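Side-chain contact in transcriptional regulator (Streptococcus pneumoniae, PDB 2GNP), which probably regulates transcription in response to a sugar or sugar-phosphate effector, bound by a putative sugar-binding domain with a Rossmann-like fold: residues Ala154-Gly159 and Glu216-Ile221. Residues are numbered along the deposited sequence; the frame is centred on the assembly and turned at random.
Sequences AVVGIG and EDLKNI
Ala154 meets Ile221 and Leu218 in the mixed, largely parallel sheet of this Rossmann-like, putative sugar-binding domain, where Leu218 and Ile221, from the end of helix 215-218 and the turn after it, pack on strand 153-160. Strand 223-227 pairs in parallel with 153-160, and Ala154 makes backbone bonds to Gln223 and Leu225. Ile221 lies two residues before strand 223-227, its CA 7.0 Å from the CA of Ala154.

From CB, the Ile221 side chain divides. CG2, anti to the backbone N, approaches the main chain, 3.7 Å from Ala154 N. The other branch, CG1, lies anti to the carbonyl carbon (chi1 -67°) and continues extended to CD1, which reaches the methyl CB of Ala154 at 3.6 Å.

Leu218 comes from the helix end. Its CD1 lies 4.0 Å from Ala154 CB and makes a looser approach, 4.5 Å, to Val156 CG1, two residues further along the strand; Ile190 also touches Leu218. The four touching residues are buried, and no hydrogen bond crosses between the segments.

A type I turn from Leu218 to Ile221, with Ile221 N bonded to Leu218 O, brings the two apolar residues to the same methyl, Ala154 CB. Within the same segment, Asn220 ND2 donates an almost straight 2.8 Å bond (179°) to Glu216 O, which lies in the amide plane of Asn220.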
loop_
_atom_site.group_PDB
_atom_site.type_symbol
_atom_site.label_atom_id
_atom_site.label_comp_id
_atom_site.label_asym_id
_atom_site.label_seq_id
_atom_site.Cartn_x
_atom_site.Cartn_y
_atom_site.Cartn_z
ATOM N N ALA A 154 -7.385 5.269 -1.401
ATOM C CA ALA A 154 -6.231 4.847 -0.550
ATOM C C ALA A 154 -5.051 4.747 -1.500
ATOM O O ALA A 154 -5.224 4.289 -2.622
ATOM C CB ALA A 154 -6.489 3.513 0.046
ATOM N N VAL A 155 -3.868 5.106 -1.016
ATOM C CA VAL A 155 -2.597 4.985 -1.771
ATOM C C VAL A 155 -1.670 4.186 -0.901
ATOM O O VAL A 155 -1.343 4.649 0.167
ATOM C CB VAL A 155 -1.989 6.361 -2.123
ATOM C CG1 VAL A 155 -0.837 6.217 -3.193
ATOM C CG2 VAL A 155 -3.138 7.286 -2.710
ATOM N N VAL A 156 -1.199 3.037 -1.414
ATOM C CA VAL A 156 -0.452 2.095 -0.556
ATOM C C VAL A 156 0.724 1.442 -1.340
ATOM O O VAL A 156 0.694 1.299 -2.578
ATOM C CB VAL A 156 -1.368 0.964 -0.017
ATOM C CG1 VAL A 156 -2.549 1.538 0.764
ATOM C CG2 VAL A 156 -1.822 -0.006 -1.150
ATOM N N GLY A 157 1.772 1.122 -0.614
ATOM C CA GLY A 157 2.800 0.197 -1.123
ATOM C C GLY A 157 2.433 -1.225 -0.651
ATOM O O GLY A 157 1.463 -1.424 0.107
ATOM N N ILE A 158 3.216 -2.209 -1.082
ATOM C CA ILE A 158 3.015 -3.618 -0.673
ATOM C C ILE A 158 4.386 -4.098 -0.243
ATOM O O ILE A 158 5.368 -3.973 -1.009
ATOM C CB ILE A 158 2.475 -4.506 -1.840
ATOM C CG1 ILE A 158 1.023 -4.086 -2.216
ATOM C CG2 ILE A 158 2.552 -6.023 -1.441
ATOM C CD1 ILE A 158 0.514 -4.708 -3.572
ATOM N N GLY A 159 4.465 -4.642 0.980
ATOM C CA GLY A 159 5.747 -5.176 1.485
ATOM C C GLY A 159 5.826 -6.695 1.333
ATOM O O GLY A 159 4.804 -7.380 1.203
ATOM N N GLU A 216 -10.727 -5.428 5.671
ATOM C CA GLU A 216 -12.134 -5.251 5.337
ATOM C C GLU A 216 -12.474 -3.836 4.887
ATOM O O GLU A 216 -13.095 -3.631 3.828
ATOM C CB GLU A 216 -12.972 -5.664 6.550
ATOM C CG GLU A 216 -14.465 -5.491 6.416
ATOM C CD GLU A 216 -15.114 -6.432 5.407
ATOM O OE1 GLU A 216 -14.551 -7.532 5.058
ATOM O OE2 GLU A 216 -16.203 -6.042 4.926
ATOM N N ASP A 217 -12.001 -2.845 5.636
ATOM C CA ASP A 217 -12.240 -1.470 5.236
ATOM C C ASP A 217 -11.387 -1.108 4.008
ATOM O O ASP A 217 -11.903 -0.471 3.050
ATOM C CB ASP A 217 -12.006 -0.519 6.390
ATOM C CG ASP A 217 -13.141 -0.587 7.436
ATOM O OD1 ASP A 217 -14.303 -0.862 7.018
ATOM O OD2 ASP A 217 -12.860 -0.288 8.624
ATOM N N LEU A 218 -10.115 -1.508 4.014
ATOM C CA LEU A 218 -9.276 -1.200 2.828
ATOM C C LEU A 218 -9.902 -1.677 1.533
ATOM O O LEU A 218 -9.972 -0.922 0.563
ATOM C CB LEU A 218 -7.888 -1.816 3.001
ATOM C CG LEU A 218 -7.008 -1.619 1.777
ATOM C CD1 LEU A 218 -6.610 -0.154 1.612
ATOM C CD2 LEU A 218 -5.714 -2.491 2.035
ATOM N N LYS A 219 -10.396 -2.901 1.540
ATOM C CA LYS A 219 -10.831 -3.539 0.310
ATOM C C LYS A 219 -12.194 -3.061 -0.189
ATOM O O LYS A 219 -12.651 -3.478 -1.241
ATOM C CB LYS A 219 -10.755 -5.063 0.402
ATOM C CG LYS A 219 -11.882 -5.713 1.140
ATOM C CD LYS A 219 -11.538 -7.135 1.520
ATOM C CE LYS A 219 -12.771 -7.970 1.855
ATOM N NZ LYS A 219 -12.496 -9.370 2.366
ATOM N N ASN A 220 -12.822 -2.182 0.588
ATOM C CA ASN A 220 -14.086 -1.564 0.200
ATOM C C ASN A 220 -13.976 -0.079 -0.143
ATOM O O ASN A 220 -14.988 0.554 -0.471
ATOM C CB ASN A 220 -15.103 -1.822 1.314
ATOM C CG ASN A 220 -15.696 -3.228 1.216
ATOM O OD1 ASN A 220 -16.599 -3.422 0.390
ATOM N ND2 ASN A 220 -15.194 -4.212 2.008
ATOM N N ILE A 221 -12.746 0.465 -0.070
ATOM C CA ILE A 221 -12.506 1.843 -0.559
ATOM C C ILE A 221 -12.770 1.882 -2.056
ATOM O O ILE A 221 -12.297 1.012 -2.796
ATOM C CB ILE A 221 -11.050 2.309 -0.230
ATOM C CG1 ILE A 221 -10.937 2.446 1.287
ATOM C CG2 ILE A 221 -10.726 3.632 -0.993
ATOM C CD1 ILE A 221 -9.510 2.703 1.846
#